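Local atomic coordinates of cytosolic IMP-GMP specific 5'-nucleotidase (Legionella pneumophila subsp. pneumophila, PDB entry 4OHF), a protein that probably hydrolyses the 5'-phosphate of purine nucleoside monophosphates such as IMP and GMP, using a magnesium ion held in a HAD-type active site. Residues Q154-A157 and Q158-Y162; K179-K182 and K183-R187; L218-D221 and Y222-P226; L389-S392 and R393-E397. One frame throughout, in Å; residues are numbered along the deposited sequence.

Interaction 1: residues Q154-A157 and Q158-Y162; sequences QAIA and QDVQY
Q154 and Q158, one turn apart on helix 153-170, meet through their carboxamides: OE1 of Q154 lies 3.5 Å from NE2 of Q158, and the two amide planes are turned 67° against each other. The groups therefore touch askew, with neither amide laid flat on the other. Q158 sends CG back along the helix, anti to its carbonyl carbon (chi1 -63°), and this methylene settles 3.3 Å from O of Q154. Q154 comes to the meeting by a bend about its CB-CG bond, which swings the amide forward along the axis.

D159 folds its carboxylate toward the preceding turn, so that its CG is 3.2 Å from O of A155, but carboxylate and carbonyl are both acceptors and no bond joins them; the polar partner that holds the acid is Y54, whose OH is bonded to OD2. On the buried face, CG2 of I156 and CG2 of V160 approach to 4.3 Å, and both side chains pack on L139 of helix 129-143. The methyl of A157 touches Y136 of the same helix and M122.

Behind these side chains stands the backbone. V160 N bonds to I156 O at 2.9 Å, and D159 N reaches A155 O at 2.9 Å. Further on, Q161 passes its NE2 to D165, again one turn ahead. Taken together this is an amphipathic alpha-helix with i to i+4 spacing, its aliphatic stripe packed against a neighbouring helix and Q158 on its exposed flank, away from the metal and nucleotide sites.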
loop_
_atom_site.group_PDB
_atom_site.type_symbol
_atom_site.label_atom_id
_atom_site.label_comp_id
_atom_site.label_asym_id
_atom_site.label_seq_id
_atom_site.Cartn_x
_atom_site.Cartn_y
_atom_site.Cartn_z
ATOM N N GLN B 154 -21.346 7.032 5.415
ATOM C CA GLN B 154 -20.319 6.010 5.570
ATOM C C GLN B 154 -20.725 4.962 6.605
ATOM O O GLN B 154 -20.592 3.756 6.380
ATOM C CB GLN B 154 -19.023 6.676 6.013
ATOM C CG GLN B 154 -17.955 5.711 6.499
ATOM C CD GLN B 154 -17.120 5.137 5.374
ATOM O OE1 GLN B 154 -16.363 4.185 5.576
ATOM N NE2 GLN B 154 -17.241 5.723 4.182
ATOM N N ALA B 155 -21.209 5.439 7.748
ATOM C CA ALA B 155 -21.634 4.570 8.841
ATOM C C ALA B 155 -22.806 3.665 8.446
ATOM O O ALA B 155 -22.827 2.474 8.768
ATOM C CB ALA B 155 -22.009 5.423 10.049
ATOM N N ILE B 156 -23.786 4.241 7.757
ATOM C CA ILE B 156 -24.948 3.491 7.305
ATOM C C ILE B 156 -24.514 2.337 6.401
ATOM O O ILE B 156 -24.888 1.191 6.632
ATOM C CB ILE B 156 -25.920 4.412 6.551
ATOM C CG1 ILE B 156 -26.280 5.599 7.451
ATOM C CG2 ILE B 156 -27.174 3.642 6.140
ATOM C CD1 ILE B 156 -27.258 6.586 6.834
ATOM N N ALA B 157 -23.713 2.635 5.385
ATOM C CA ALA B 157 -23.234 1.604 4.471
ATOM C C ALA B 157 -22.561 0.458 5.211
ATOM O O ALA B 157 -22.768 -0.706 4.871
ATOM C CB ALA B 157 -22.270 2.200 3.466
ATOM N N GLN B 158 -21.755 0.778 6.220
ATOM C CA GLN B 158 -21.065 -0.261 6.989
ATOM C C GLN B 158 -22.024 -1.046 7.880
ATOM O O GLN B 158 -21.883 -2.266 8.041
ATOM C CB GLN B 158 -19.943 0.356 7.818
ATOM C CG GLN B 158 -18.858 0.990 6.949
ATOM C CD GLN B 158 -17.709 1.561 7.757
ATOM O OE1 GLN B 158 -17.918 2.356 8.677
ATOM N NE2 GLN B 158 -16.485 1.163 7.414
ATOM N N ASP B 159 -23.006 -0.356 8.452
ATOM C CA ASP B 159 -23.982 -1.039 9.290
ATOM C C ASP B 159 -24.724 -2.056 8.440
ATOM O O ASP B 159 -24.823 -3.235 8.800
ATOM C CB ASP B 159 -24.993 -0.058 9.890
ATOM C CG ASP B 159 -24.404 0.792 11.012
ATOM O OD1 ASP B 159 -23.359 0.402 11.596
ATOM O OD2 ASP B 159 -25.007 1.847 11.313
ATOM N N VAL B 160 -25.238 -1.585 7.304
ATOM C CA VAL B 160 -25.969 -2.433 6.382
ATOM C C VAL B 160 -25.132 -3.646 5.992
ATOM O O VAL B 160 -25.642 -4.766 5.989
ATOM C CB VAL B 160 -26.375 -1.659 5.111
ATOM C CG1 VAL B 160 -26.983 -2.602 4.106
ATOM C CG2 VAL B 160 -27.365 -0.569 5.459
ATOM N N GLN B 161 -23.850 -3.438 5.683
ATOM C CA GLN B 161 -22.983 -4.556 5.296
ATOM C C GLN B 161 -22.874 -5.537 6.448
ATOM O O GLN B 161 -22.830 -6.749 6.244
ATOM C CB GLN B 161 -21.584 -4.067 4.910
ATOM C CG GLN B 161 -20.620 -5.187 4.504
ATOM C CD GLN B 161 -21.097 -5.976 3.289
ATOM O OE1 GLN B 161 -21.399 -5.402 2.239
ATOM N NE2 GLN B 161 -21.160 -7.298 3.426
ATOM N N TYR B 162 -22.832 -5.002 7.662
ATOM C CA TYR B 162 -22.740 -5.830 8.850
ATOM C C TYR B 162 -23.964 -6.734 8.950
ATOM O O TYR B 162 -23.837 -7.933 9.204
ATOM C CB TYR B 162 -22.625 -4.948 10.098
ATOM C CG TYR B 162 -22.605 -5.714 11.408
ATOM C CD1 TYR B 162 -23.789 -6.001 12.093
ATOM C CD2 TYR B 162 -21.405 -6.159 11.961
ATOM C CE1 TYR B 162 -23.774 -6.712 13.299
ATOM C CE2 TYR B 162 -21.380 -6.870 13.160
ATOM C CZ TYR B 162 -22.567 -7.144 13.824
ATOM O OH TYR B 162 -22.542 -7.855 15.004
#

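Interaction 2: residues K179-K182 and K183-R187; sequences KNLK and KYVIR
L181 and V185 form the closely packed side of this short turn. Their side chains run alongside each other in the same direction, CD2 of L181 reaching CG1 of V185 at 3.7 Å, and both also touch Y222 of helix 213-224. Beside them the ring of Y184 is buried: its CE2 stands 3.8 Å from CB of N180, placed there by a first torsion of -70° that sets the ring beside the backbone N, and its other neighbours include N35 and L39 of helix 33-51.

Here a single helical turn, 181-184, is spliced onto a short strand. N180 occupies the N-cap position, but its side chain makes no capping bond, while its carbonyl accepts K183 N at 2.8 Å. The next carbonyl, L181 O, accepts two amides from the end of the turn, V185 N at 2.8 Å and Y184 N at 3.0 Å. V185 then leaves helical geometry and enters the weakly bonded strand 185-186, which pairs antiparallel with 30-31.

The solvent side is looser. K183 crosses the N180 amide at a slant, its CB 3.5 Å from OD1 of N180, and then extends fully with CG anti to the backbone N (173°), carrying the ammonium well beyond the turn. K182, also exposed, packs partly on Y222; its NZ stays 6.3 Å from NH1 of R187, whose guanidinium is engaged by Y222 through a bond from NH2 to the carbonyl O and a cation-pi contact.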
loop_
_atom_site.group_PDB
_atom_site.type_symbol
_atom_site.label_atom_id
_atom_site.label_comp_id
_atom_site.label_asym_id
_atom_site.label_seq_id
_atom_site.Cartn_x
_atom_site.Cartn_y
_atom_site.Cartn_z
ATOM N N LYS B 179 -37.826 -23.730 5.107
ATOM C CA LYS B 179 -39.240 -23.894 5.410
ATOM C C LYS B 179 -40.128 -23.449 4.259
ATOM O O LYS B 179 -41.353 -23.487 4.364
ATOM C CB LYS B 179 -39.617 -23.078 6.642
ATOM C CG LYS B 179 -39.721 -21.579 6.375
ATOM C CD LYS B 179 -40.682 -20.871 7.340
ATOM C CE LYS B 179 -42.118 -21.325 7.122
ATOM N NZ LYS B 179 -43.067 -20.578 7.981
ATOM N N ASN B 180 -39.521 -23.020 3.160
ATOM C CA ASN B 180 -40.301 -22.544 2.024
ATOM C C ASN B 180 -39.658 -22.830 0.681
ATOM O O ASN B 180 -39.818 -22.066 -0.266
ATOM C CB ASN B 180 -40.519 -21.045 2.162
ATOM C CG ASN B 180 -41.967 -20.683 2.171
ATOM O OD1 ASN B 180 -42.721 -21.069 1.263
ATOM N ND2 ASN B 180 -42.385 -19.942 3.195
ATOM N N LEU B 181 -38.950 -23.947 0.605
ATOM C CA LEU B 181 -38.240 -24.337 -0.598
ATOM C C LEU B 181 -38.949 -24.107 -1.926
ATOM O O LEU B 181 -38.353 -23.541 -2.851
ATOM C CB LEU B 181 -37.792 -25.797 -0.481
ATOM C CG LEU B 181 -36.770 -26.005 0.638
ATOM C CD1 LEU B 181 -36.461 -27.478 0.808
ATOM C CD2 LEU B 181 -35.510 -25.216 0.318
ATOM N N LYS B 182 -40.211 -24.503 -2.045
ATOM C CA LYS B 182 -40.861 -24.305 -3.334
ATOM C C LYS B 182 -41.125 -22.859 -3.723
ATOM O O LYS B 182 -41.486 -22.578 -4.858
ATOM C CB LYS B 182 -42.146 -25.116 -3.445
ATOM C CG LYS B 182 -43.288 -24.699 -2.559
ATOM C CD LYS B 182 -44.584 -25.327 -3.085
ATOM C CE LYS B 182 -44.332 -26.729 -3.687
ATOM N NZ LYS B 182 -45.545 -27.339 -4.315
ATOM N N LYS B 183 -40.939 -21.942 -2.789
ATOM C CA LYS B 183 -41.125 -20.536 -3.094
ATOM C C LYS B 183 -39.770 -19.906 -3.445
ATOM O O LYS B 183 -39.713 -18.869 -4.096
ATOM C CB LYS B 183 -41.720 -19.805 -1.889
ATOM C CG LYS B 183 -41.789 -18.292 -2.058
ATOM C CD LYS B 183 -42.034 -17.582 -0.743
ATOM C CE LYS B 183 -42.084 -16.070 -0.960
ATOM N NZ LYS B 183 -42.292 -15.349 0.331
ATOM N N TYR B 184 -38.683 -20.545 -3.019
ATOM C CA TYR B 184 -37.355 -19.994 -3.263
ATOM C C TYR B 184 -36.482 -20.688 -4.294
ATOM O O TYR B 184 -35.847 -20.012 -5.101
ATOM C CB TYR B 184 -36.601 -19.863 -1.941
ATOM C CG TYR B 184 -37.178 -18.771 -1.077
ATOM C CD1 TYR B 184 -37.027 -17.422 -1.429
ATOM C CD2 TYR B 184 -37.914 -19.077 0.063
ATOM C CE1 TYR B 184 -37.593 -16.408 -0.667
ATOM C CE2 TYR B 184 -38.490 -18.072 0.835
ATOM C CZ TYR B 184 -38.325 -16.737 0.466
ATOM O OH TYR B 184 -38.886 -15.733 1.229
ATOM N N VAL B 185 -36.451 -22.016 -4.303
ATOM C CA VAL B 185 -35.609 -22.703 -5.280
ATOM C C VAL B 185 -36.349 -23.265 -6.493
ATOM O O VAL B 185 -37.393 -23.898 -6.377
ATOM C CB VAL B 185 -34.738 -23.820 -4.606
ATOM C CG1 VAL B 185 -35.135 -23.997 -3.173
ATOM C CG2 VAL B 185 -34.842 -25.137 -5.375
ATOM N N ILE B 186 -35.785 -23.004 -7.666
ATOM C CA ILE B 186 -36.348 -23.453 -8.925
ATOM C C ILE B 186 -35.718 -24.783 -9.314
ATOM O O ILE B 186 -34.502 -24.942 -9.270
ATOM C CB ILE B 186 -36.063 -22.430 -10.055
ATOM C CG1 ILE B 186 -36.728 -21.098 -9.747
ATOM C CG2 ILE B 186 -36.589 -22.938 -11.372
ATOM C CD1 ILE B 186 -36.369 -20.010 -10.726
ATOM N N ARG B 187 -36.555 -25.739 -9.692
ATOM C CA ARG B 187 -36.083 -27.052 -10.114
ATOM C C ARG B 187 -35.998 -27.089 -11.635
ATOM O O ARG B 187 -36.773 -26.437 -12.330
ATOM C CB ARG B 187 -37.038 -28.127 -9.617
ATOM C CG ARG B 187 -36.951 -28.372 -8.117
ATOM C CD ARG B 187 -38.239 -28.983 -7.587
ATOM N NE ARG B 187 -37.985 -29.954 -6.527
ATOM C CZ ARG B 187 -38.939 -30.566 -5.835
ATOM N NH1 ARG B 187 -40.217 -30.300 -6.090
ATOM N NH2 ARG B 187 -38.613 -31.451 -4.901
#

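Interaction 3: residues L218-D221 and Y222-P226; sequences LLLD and YALSP
Y222 N bonds back to L218 O, one turn earlier, at 2.9 Å. With CG anti to the backbone N, the phenol ring is carried away from the preceding turn, and there it engages R187 in a cation-pi contact. A223 follows with N to L219 O at 2.9 Å. L224 then lies alongside L220, both pointing the same way, with CD1 of L224 3.9 Å from CD2 of L220; L220 goes on to pack against M24, L28 and W234. This is the connecting helix of the beta-alpha-beta unit formed by strands 204-208 and 240-243.

At S225 the contact turns polar. Its amide reaches O of D221 at 3.2 Å, and its hydroxyl approaches OD2 of D221, although the modelled 2.4 Å is too short to be trusted at this resolution. P226, in the 3-10 stretch, has no amide hydrogen to give, and its CD rests 3.5 Å from O of D221. Near the helix end, then, the chemistry implies no more than a probable serine-to-carboxylate hydrogen bond, of doubtful length, beside the backbone bond from S225 N to D221 O.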
loop_
_atom_site.group_PDB
_atom_site.type_symbol
_atom_site.label_atom_id
_atom_site.label_comp_id
_atom_site.label_asym_id
_atom_site.label_seq_id
_atom_site.Cartn_x
_atom_site.Cartn_y
_atom_site.Cartn_z
ATOM N N LEU B 218 -29.824 -31.119 2.183
ATOM C CA LEU B 218 -31.259 -30.890 2.038
ATOM C C LEU B 218 -31.580 -30.332 0.650
ATOM O O LEU B 218 -32.368 -30.908 -0.115
ATOM C CB LEU B 218 -31.719 -29.880 3.070
ATOM C CG LEU B 218 -33.133 -29.993 3.617
ATOM C CD1 LEU B 218 -33.472 -28.639 4.222
ATOM C CD2 LEU B 218 -34.142 -30.382 2.556
ATOM N N LEU B 219 -30.957 -29.202 0.332
ATOM C CA LEU B 219 -31.180 -28.526 -0.933
ATOM C C LEU B 219 -30.816 -29.355 -2.170
ATOM O O LEU B 219 -31.539 -29.346 -3.167
ATOM C CB LEU B 219 -30.404 -27.214 -0.949
ATOM C CG LEU B 219 -30.956 -26.165 -1.913
ATOM C CD1 LEU B 219 -32.202 -25.533 -1.313
ATOM C CD2 LEU B 219 -29.903 -25.102 -2.162
ATOM N N LEU B 220 -29.695 -30.065 -2.116
ATOM C CA LEU B 220 -29.284 -30.874 -3.254
ATOM C C LEU B 220 -30.300 -31.965 -3.504
ATOM O O LEU B 220 -30.658 -32.246 -4.648
ATOM C CB LEU B 220 -27.903 -31.485 -3.019
ATOM C CG LEU B 220 -26.727 -30.514 -3.166
ATOM C CD1 LEU B 220 -25.428 -31.197 -2.777
ATOM C CD2 LEU B 220 -26.657 -30.026 -4.592
ATOM N N ASP B 221 -30.765 -32.577 -2.424
ATOM C CA ASP B 221 -31.770 -33.628 -2.491
ATOM C C ASP B 221 -33.055 -33.049 -3.079
ATOM O O ASP B 221 -33.563 -33.554 -4.068
ATOM C CB ASP B 221 -32.035 -34.157 -1.084
ATOM C CG ASP B 221 -32.802 -35.465 -1.075
ATOM O OD1 ASP B 221 -33.072 -35.969 0.031
ATOM O OD2 ASP B 221 -33.130 -35.993 -2.154
ATOM N N TYR B 222 -33.565 -31.977 -2.474
ATOM C CA TYR B 222 -34.790 -31.338 -2.940
ATOM C C TYR B 222 -34.773 -30.967 -4.426
ATOM O O TYR B 222 -35.763 -31.177 -5.137
ATOM C CB TYR B 222 -35.080 -30.072 -2.112
ATOM C CG TYR B 222 -36.279 -29.274 -2.597
ATOM C CD1 TYR B 222 -37.580 -29.619 -2.217
ATOM C CD2 TYR B 222 -36.116 -28.206 -3.471
ATOM C CE1 TYR B 222 -38.689 -28.913 -2.701
ATOM C CE2 TYR B 222 -37.210 -27.497 -3.959
ATOM C CZ TYR B 222 -38.498 -27.854 -3.574
ATOM O OH TYR B 222 -39.585 -27.158 -4.074
ATOM N N ALA B 223 -33.654 -30.426 -4.902
ATOM C CA ALA B 223 -33.567 -29.979 -6.290
ATOM C C ALA B 223 -33.027 -30.935 -7.354
ATOM O O ALA B 223 -33.193 -30.677 -8.545
ATOM C CB ALA B 223 -32.792 -28.666 -6.347
ATOM N N LEU B 224 -32.394 -32.031 -6.958
ATOM C CA LEU B 224 -31.858 -32.952 -7.954
ATOM C C LEU B 224 -32.537 -34.323 -7.988
ATOM O O LEU B 224 -32.840 -34.860 -9.056
ATOM C CB LEU B 224 -30.355 -33.137 -7.738
ATOM C CG LEU B 224 -29.513 -31.863 -7.725
ATOM C CD1 LEU B 224 -28.080 -32.208 -7.447
ATOM C CD2 LEU B 224 -29.642 -31.141 -9.053
ATOM N N SER B 225 -32.770 -34.894 -6.816
ATOM C CA SER B 225 -33.381 -36.212 -6.718
ATOM C C SER B 225 -34.592 -36.410 -7.619
ATOM O O SER B 225 -34.672 -37.398 -8.350
ATOM C CB SER B 225 -33.760 -36.502 -5.262
ATOM O OG SER B 225 -32.599 -36.648 -4.454
ATOM N N PRO B 226 -35.548 -35.469 -7.597
ATOM C CA PRO B 226 -36.740 -35.605 -8.437
ATOM C C PRO B 226 -36.492 -36.047 -9.884
ATOM O O PRO B 226 -37.409 -36.517 -10.541
ATOM C CB PRO B 226 -37.376 -34.217 -8.351
ATOM C CG PRO B 226 -37.034 -33.791 -6.986
ATOM C CD PRO B 226 -35.574 -34.189 -6.869
#

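Interaction 4: residues L389-S392 and R393-E397; sequences LQIS and RLLQE
The contact of L389 with R393, like those of Q390 with L394 and I391 with L395, is a one-turn, mostly solvent-exposed contact along helix 374-399, which packs against helix 338-367 as the second arm of an antiparallel helical hairpin. I391 is the buried member: it touches A347 of the partner helix, while L394 lies on K343 and I344 and E397 on I340, an order that runs backwards along the first arm.

From this interface, buried I391 and partly exposed L394 reach out to exposed partners. CG2 of I391 meets CD1 of L395 at 4.0 Å, the two side chains lying side by side. L394 pairs likewise with Q390, whose extended chain brings NE2 to 4.1 Å from CD1 of L394, a contact of amide with methyl.

The outer flank is different in kind. As modelled, R393 kinks at its second and third torsions and curls the guanidinium back over L389, though a clash at its CG makes this path less certain. CD2 of L389 then lies 3.8 Å above one face of that group, offset toward its rim.

Amides bind the turns throughout: L394 N bonds to Q390 O at 2.9 Å, and L395 N to I391 O at 2.7 Å. Between the side chains, by contrast, no hydrogen bond or salt bridge forms. The side-chain part of the contact is therefore probably mainly van der Waals packing, with a leucine methyl against the flat guanidinium face, where hydrogen bonding is not expected.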
loop_
_atom_site.group_PDB
_atom_site.type_symbol
_atom_site.label_atom_id
_atom_site.label_comp_id
_atom_site.label_asym_id
_atom_site.label_seq_id
_atom_site.Cartn_x
_atom_site.Cartn_y
_atom_site.Cartn_z
ATOM N N LEU B 389 -32.520 15.590 -33.715
ATOM C CA LEU B 389 -33.759 15.552 -32.946
ATOM C C LEU B 389 -34.429 14.193 -33.098
ATOM O O LEU B 389 -34.951 13.643 -32.132
ATOM C CB LEU B 389 -34.709 16.651 -33.417
ATOM C CG LEU B 389 -36.055 16.691 -32.699
ATOM C CD1 LEU B 389 -35.860 17.170 -31.269
ATOM C CD2 LEU B 389 -37.005 17.610 -33.451
ATOM N N GLN B 390 -34.410 13.661 -34.316
ATOM C CA GLN B 390 -34.996 12.356 -34.601
ATOM C C GLN B 390 -34.334 11.318 -33.674
ATOM O O GLN B 390 -35.012 10.535 -33.004
ATOM C CB GLN B 390 -34.738 11.994 -36.066
ATOM C CG GLN B 390 -35.380 10.704 -36.539
ATOM C CD GLN B 390 -34.886 10.275 -37.927
ATOM O OE1 GLN B 390 -34.827 11.086 -38.862
ATOM N NE2 GLN B 390 -34.539 8.994 -38.066
ATOM N N ILE B 391 -33.000 11.356 -33.645
ATOM C CA ILE B 391 -32.162 10.467 -32.843
ATOM C C ILE B 391 -32.400 10.607 -31.345
ATOM O O ILE B 391 -32.614 9.617 -30.642
ATOM C CB ILE B 391 -30.652 10.753 -33.112
ATOM C CG1 ILE B 391 -30.261 10.256 -34.505
ATOM C CG2 ILE B 391 -29.788 10.113 -32.035
ATOM C CD1 ILE B 391 -28.949 10.850 -35.034
ATOM N N SER B 392 -32.342 11.839 -30.859
ATOM C CA SER B 392 -32.523 12.098 -29.434
ATOM C C SER B 392 -33.812 11.452 -28.939
ATOM O O SER B 392 -33.887 10.954 -27.803
ATOM C CB SER B 392 -32.550 13.609 -29.182
ATOM O OG SER B 392 -32.245 13.898 -27.831
ATOM N N ARG B 393 -34.821 11.461 -29.809
ATOM C CA ARG B 393 -36.117 10.873 -29.500
ATOM C C ARG B 393 -36.026 9.353 -29.619
ATOM O O ARG B 393 -36.501 8.636 -28.738
ATOM C CB ARG B 393 -37.198 11.445 -30.433
ATOM C CG ARG B 393 -37.182 12.974 -30.475
ATOM C CD ARG B 393 -38.529 13.616 -30.186
ATOM N NE ARG B 393 -39.166 14.105 -31.402
ATOM C CZ ARG B 393 -39.733 15.301 -31.522
ATOM N NH1 ARG B 393 -39.749 16.145 -30.500
ATOM N NH2 ARG B 393 -40.275 15.658 -32.675
ATOM N N LEU B 394 -35.412 8.856 -30.691
ATOM C CA LEU B 394 -35.247 7.413 -30.855
ATOM C C LEU B 394 -34.519 6.835 -29.642
ATOM O O LEU B 394 -34.847 5.747 -29.185
ATOM C CB LEU B 394 -34.457 7.093 -32.123
ATOM C CG LEU B 394 -35.239 7.060 -33.438
ATOM C CD1 LEU B 394 -34.280 6.902 -34.595
ATOM C CD2 LEU B 394 -36.230 5.906 -33.417
ATOM N N LEU B 395 -33.534 7.562 -29.117
ATOM C CA LEU B 395 -32.804 7.094 -27.947
ATOM C C LEU B 395 -33.742 6.959 -26.744
ATOM O O LEU B 395 -33.800 5.898 -26.126
ATOM C CB LEU B 395 -31.640 8.038 -27.613
ATOM C CG LEU B 395 -30.470 8.130 -28.612
ATOM C CD1 LEU B 395 -29.480 9.199 -28.153
ATOM C CD2 LEU B 395 -29.781 6.786 -28.754
ATOM N N GLN B 396 -34.467 8.031 -26.410
ATOM C CA GLN B 396 -35.422 8.022 -25.291
ATOM C C GLN B 396 -36.336 6.797 -25.410
ATOM O O GLN B 396 -36.709 6.167 -24.424
ATOM C CB GLN B 396 -36.274 9.302 -25.307
ATOM C CG GLN B 396 -37.637 9.149 -24.619
ATOM C CD GLN B 396 -38.636 10.273 -24.943
ATOM O OE1 GLN B 396 -38.877 10.603 -26.114
ATOM N NE2 GLN B 396 -39.233 10.849 -23.901
ATOM N N GLU B 397 -36.692 6.476 -26.646
ATOM C CA GLU B 397 -37.544 5.337 -26.951
ATOM C C GLU B 397 -36.813 4.033 -26.640
ATOM O O GLU B 397 -37.411 3.061 -26.152
ATOM C CB GLU B 397 -37.911 5.380 -28.422
ATOM C CG GLU B 397 -38.630 4.170 -28.919
ATOM C CD GLU B 397 -39.871 4.552 -29.662
ATOM O OE1 GLU B 397 -39.752 5.086 -30.796
ATOM O OE2 GLU B 397 -40.968 4.337 -29.089
#

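Interactions 2 and 3 form one neighbourhood, their centres 11 Å apart. NH2 of R187 is 2.9 Å from O of Y222, probably a hydrogen bond, and CG2 of V185 packs 3.6 Å from CE2 of Y222, so the tyrosine ties the turn 179-187 to helix 213-224. Both lie on the side of the magnesium site: the side chain of L219 comes within about 3 Å of that of D25, a magnesium ligand, and about 9 Å of the ion, against about 12 Å for V185. Interaction 1 lies 30 Å from interaction 2 centre to centre, while interaction 4, on the far hairpin, is 50 Å from interaction 3, across the chain's centre; both are away from the metal and GMP sites.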